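Local coordinates for putative phosphonate binding protein for ABC transporter (Prochlorococcus marinus str. MIT 9301, PDB 5LQ5), which binds inorganic phosphite strongly in the periplasm and is probably the solute-binding component of an ABC transporter, at residues A49-G52 and F53-D57; Q211-L214 and E215-G219. One frame throughout, in Å; residues are numbered along the deposited sequence. Where two conformers were deposited one is given.

Contact 1 (A49-G52 and F53-D57); sequences AVTG and FRTKD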
loop_
_atom_site.group_PDB
_atom_site.type_symbol
_atom_site.label_atom_id
_atom_site.label_comp_id
_atom_site.label_asym_id
_atom_site.label_seq_id
_atom_site.Cartn_x
_atom_site.Cartn_y
_atom_site.Cartn_z
ATOM N N ALA A 49 -1.458 6.351 10.164
ATOM C CA ALA A 49 -1.655 4.907 10.319
ATOM C C ALA A 49 -0.602 4.295 11.249
ATOM O O ALA A 49 -0.920 3.534 12.168
ATOM C CB ALA A 49 -1.672 4.234 8.958
ATOM N N VAL A 50 0.647 4.703 11.032
ATOM C CA VAL A 50 1.756 4.247 11.867
ATOM C C VAL A 50 1.573 4.755 13.309
ATOM O O VAL A 50 1.667 3.995 14.289
ATOM C CB VAL A 50 3.112 4.660 11.297
ATOM C CG1 VAL A 50 4.212 4.237 12.285
ATOM C CG2 VAL A 50 3.333 3.997 9.936
ATOM N N THR A 51 1.293 6.032 13.437
ATOM C CA THR A 51 1.200 6.610 14.792
ATOM C C THR A 51 -0.072 6.106 15.535
ATOM O O THR A 51 -0.050 5.860 16.707
ATOM C CB THR A 51 1.200 8.151 14.682
ATOM O OG1 THR A 51 2.434 8.564 14.071
ATOM C CG2 THR A 51 1.008 8.829 16.054
ATOM N N GLY A 52 -1.161 5.893 14.821
ATOM C CA GLY A 52 -2.390 5.341 15.432
ATOM C C GLY A 52 -2.148 3.915 15.938
ATOM O O GLY A 52 -2.688 3.465 16.948
ATOM N N PHE A 53 -1.302 3.196 15.223
ATOM C CA PHE A 53 -0.929 1.837 15.647
ATOM C C PHE A 53 -0.060 1.944 16.907
ATOM O O PHE A 53 -0.336 1.272 17.902
ATOM C CB PHE A 53 -0.242 1.065 14.528
ATOM C CG PHE A 53 -0.019 -0.379 14.834
ATOM C CD1 PHE A 53 -1.049 -1.308 14.702
ATOM C CD2 PHE A 53 1.185 -0.812 15.333
ATOM C CE1 PHE A 53 -0.834 -2.640 15.010
ATOM C CE2 PHE A 53 1.395 -2.132 15.659
ATOM C CZ PHE A 53 0.382 -3.049 15.517
ATOM N N ARG A 54 0.960 2.817 16.867
ATOM C CA ARG A 54 1.844 3.016 18.013
ATOM C C ARG A 54 1.077 3.417 19.283
ATOM O O ARG A 54 1.397 2.900 20.368
ATOM C CB ARG A 54 2.936 4.048 17.698
ATOM C CG ARG A 54 3.917 4.258 18.848
ATOM C CD ARG A 54 4.877 5.389 18.567
ATOM N NE ARG A 54 4.226 6.691 18.366
ATOM C CZ ARG A 54 3.818 7.515 19.331
ATOM N NH1 ARG A 54 3.945 7.210 20.634
ATOM N NH2 ARG A 54 3.266 8.667 18.973
ATOM N N THR A 55 0.070 4.300 19.147
ATOM C CA THR A 55 -0.717 4.774 20.316
ATOM C C THR A 55 -1.880 3.844 20.707
ATOM O O THR A 55 -2.650 4.142 21.603
ATOM C CB THR A 55 -1.289 6.195 20.116
ATOM O OG1 THR A 55 -2.163 6.190 18.985
ATOM C CG2 THR A 55 -0.158 7.179 19.925
ATOM N N LYS A 56 -2.046 2.760 19.967
ATOM C CA LYS A 56 -3.090 1.732 20.259
ATOM C C LYS A 56 -4.512 2.229 19.966
ATOM O O LYS A 56 -5.508 1.681 20.454
ATOM C CB LYS A 56 -2.940 1.156 21.676
ATOM C CG LYS A 56 -1.531 0.609 21.889
ATOM C CD LYS A 56 -1.427 -0.418 23.009
ATOM C CE LYS A 56 0.031 -0.665 23.381
ATOM N NZ LYS A 56 0.889 -1.114 22.242
ATOM N N ASP A 57 -4.600 3.247 19.134
ATOM C CA ASP A 57 -5.880 3.672 18.571
ATOM C C ASP A 57 -6.348 2.710 17.482
ATOM O O ASP A 57 -7.517 2.723 17.133
ATOM C CB ASP A 57 -5.800 5.089 17.996
ATOM C CG ASP A 57 -5.754 6.167 19.086
ATOM O OD1 ASP A 57 -6.613 7.058 19.030
ATOM O OD2 ASP A 57 -4.898 6.139 19.990
#
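T51 and T55 meet across the last turn of helix 46-54, which ends in a Schellman motif at K56. The contact is local and lies in the lobe built on the six-stranded mixed sheet of this periplasmic binding protein. Y46, at the start of the helix, lines the phosphite pocket; this turn is the far end of that helix. F53 N donates to A49 O and R54 N to V50 O. T55 N follows with a bond to T51 O of 2.9 Å. K56 then turns to positive phi (71°), and D57 N reaches back to G52 O in a weak, bent bond. The V50 side chain, about 10 Å from the phosphite, packs on helix 65-74, and F53 on V61 of strand 60-63. On the more exposed side T51 and R54 lie side by side; in one of two T51 conformers, T51 CG2 is 3.7 Å from R54 NH2. The R54 bend at chi3 (61°) brings its guanidinium beside the threonine methyls, with T55 CG2 above one face near the rim. T55 OG1, set between its backbone N and carbonyl carbon (chi1 61°), turns back to the helix end, 3.1 Å from T51 O and 2.9 Å from D57 OD2.

Contact 2 (Q211-L214 and E215-G219); sequences QGDL and ENRFG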
loop_
_atom_site.group_PDB
_atom_site.type_symbol
_atom_site.label_atom_id
_atom_site.label_comp_id
_atom_site.label_asym_id
_atom_site.label_seq_id
_atom_site.Cartn_x
_atom_site.Cartn_y
_atom_site.Cartn_z
ATOM N N GLN A 211 -1.594 -5.800 16.962
ATOM C CA GLN A 211 -1.026 -5.548 18.290
ATOM C C GLN A 211 -0.667 -6.878 18.942
ATOM O O GLN A 211 -1.337 -7.906 18.740
ATOM C CB GLN A 211 -1.980 -4.788 19.213
ATOM C CG GLN A 211 -2.373 -3.408 18.749
ATOM C CD GLN A 211 -1.275 -2.365 18.870
ATOM O OE1 GLN A 211 -0.231 -2.590 19.466
ATOM N NE2 GLN A 211 -1.516 -1.221 18.286
ATOM N N GLY A 212 0.362 -6.813 19.767
ATOM C CA GLY A 212 0.874 -7.965 20.504
ATOM C C GLY A 212 0.111 -8.299 21.759
ATOM O O GLY A 212 0.331 -9.354 22.345
ATOM N N ASP A 213 -0.782 -7.413 22.180
ATOM C CA ASP A 213 -1.474 -7.577 23.480
ATOM C C ASP A 213 -2.938 -7.943 23.429
ATOM O O ASP A 213 -3.682 -7.732 24.411
ATOM C CB ASP A 213 -1.309 -6.322 24.332
ATOM C CG ASP A 213 -1.849 -5.055 23.657
ATOM O OD1 ASP A 213 -2.882 -5.076 22.941
ATOM O OD2 ASP A 213 -1.218 -3.999 23.844
ATOM N N LEU A 214 -3.368 -8.487 22.305
ATOM C CA LEU A 214 -4.788 -8.713 22.124
ATOM C C LEU A 214 -5.399 -9.702 23.114
ATOM O O LEU A 214 -6.555 -9.531 23.500
ATOM C CB LEU A 214 -5.111 -9.078 20.680
ATOM C CG LEU A 214 -4.756 -7.937 19.708
ATOM C CD1 LEU A 214 -5.114 -8.381 18.309
ATOM C CD2 LEU A 214 -5.454 -6.616 20.029
ATOM N N GLU A 215 -4.612 -10.689 23.534
ATOM C CA GLU A 215 -5.065 -11.695 24.528
ATOM C C GLU A 215 -5.567 -11.107 25.840
ATOM O O GLU A 215 -6.544 -11.604 26.394
ATOM C CB GLU A 215 -3.987 -12.708 24.850
ATOM C CG GLU A 215 -4.074 -13.935 23.977
ATOM C CD GLU A 215 -3.364 -13.733 22.666
ATOM O OE1 GLU A 215 -2.273 -13.136 22.683
ATOM O OE2 GLU A 215 -3.887 -14.162 21.622
ATOM N N ASN A 216 -4.911 -10.060 26.315
ATOM C CA ASN A 216 -5.350 -9.412 27.565
ATOM C C ASN A 216 -6.736 -8.775 27.484
ATOM O O ASN A 216 -7.416 -8.640 28.487
ATOM C CB ASN A 216 -4.354 -8.357 28.017
ATOM C CG ASN A 216 -2.959 -8.914 28.198
ATOM O OD1 ASN A 216 -2.778 -10.042 28.666
ATOM N ND2 ASN A 216 -1.959 -8.119 27.830
ATOM N N ARG A 217 -7.136 -8.373 26.290
ATOM C CA ARG A 217 -8.462 -7.768 26.080
ATOM C C ARG A 217 -9.503 -8.754 25.585
ATOM O O ARG A 217 -10.686 -8.616 25.912
ATOM C CB ARG A 217 -8.390 -6.631 25.070
ATOM C CG ARG A 217 -7.503 -5.485 25.490
ATOM C CD ARG A 217 -6.887 -4.851 24.264
ATOM N NE ARG A 217 -7.918 -4.321 23.389
ATOM C CZ ARG A 217 -7.670 -3.764 22.206
ATOM N NH1 ARG A 217 -6.418 -3.686 21.762
ATOM N NH2 ARG A 217 -8.677 -3.315 21.479
ATOM N N PHE A 218 -9.067 -9.717 24.776
ATOM C CA PHE A 218 -10.006 -10.612 24.049
ATOM C C PHE A 218 -9.953 -12.086 24.436
ATOM O O PHE A 218 -10.801 -12.869 23.991
ATOM C CB PHE A 218 -9.840 -10.450 22.529
ATOM C CG PHE A 218 -10.190 -9.057 22.031
ATOM C CD1 PHE A 218 -11.500 -8.623 22.000
ATOM C CD2 PHE A 218 -9.192 -8.168 21.634
ATOM C CE1 PHE A 218 -11.826 -7.352 21.553
ATOM C CE2 PHE A 218 -9.507 -6.892 21.181
ATOM C CZ PHE A 218 -10.831 -6.478 21.149
ATOM N N GLY A 219 -8.986 -12.451 25.276
ATOM C CA GLY A 219 -8.853 -13.821 25.782
ATOM C C GLY A 219 -7.761 -14.637 25.122
ATOM O O GLY A 219 -7.356 -14.361 24.004
#
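L214 and F218 meet one turn apart in the short helix 214-218. L214 O accepts two backbone bonds. F218 N, at 2.8 Å from L214 O, comes in almost in line with the carbonyl. R217 N, at 3.1 Å from the same L214 O, sits well above the carbonyl plane. One residue earlier, N216 N makes a weak bond to D213 O. Beside this backbone pairing, L214 CD2 lies 3.5 Å from R217 NH1 and 4.2 Å from F218 CE2. The R217 chain bends at chi2 and chi3, which brings the guanidinium beside the rim of the F218 ring. F218 CE2 lies 3.4 Å above one face of the R217 guanidinium, toward its rim. D213 OD1 is at the edge of the guanidinium, near its plane, but at 4.0 Å from R217 NH1 this salt bridge is long. The carboxylate and guanidinium planes stand 62° apart. The stronger polar partners of R217 lie outside: NH1 forms a salt bridge with D59, and NE bonds to P3 O. E215 OE2 bonds to T223 OG1, and the F218 ring stacks on F222. G219 ends the helix with positive phi. The turn follows strand 207-210 of the six-stranded sheet, and L214 packs against F222, T223 and L226 of helix 222-231.

From the N terminus the chain first meets contact 1, which closes the end of helix 46-54 before strand 60-63. Contact 2 comes much later, after strand 207-210, and forms the turn of helix 214-218. The two are in series and neither encloses the other. Each closes a local turn, and their centres are about 16 Å apart. They touch through Q211, whose NE2 is 2.8 Å from F53 O, a probable hydrogen bond. K56 NZ adds weaker links to Q211 OE1 and D213 OD2. The end of helix 46-54 is thereby tied to the exit of strand 207-210, a neighbour of strand 60-63 in the same sheet.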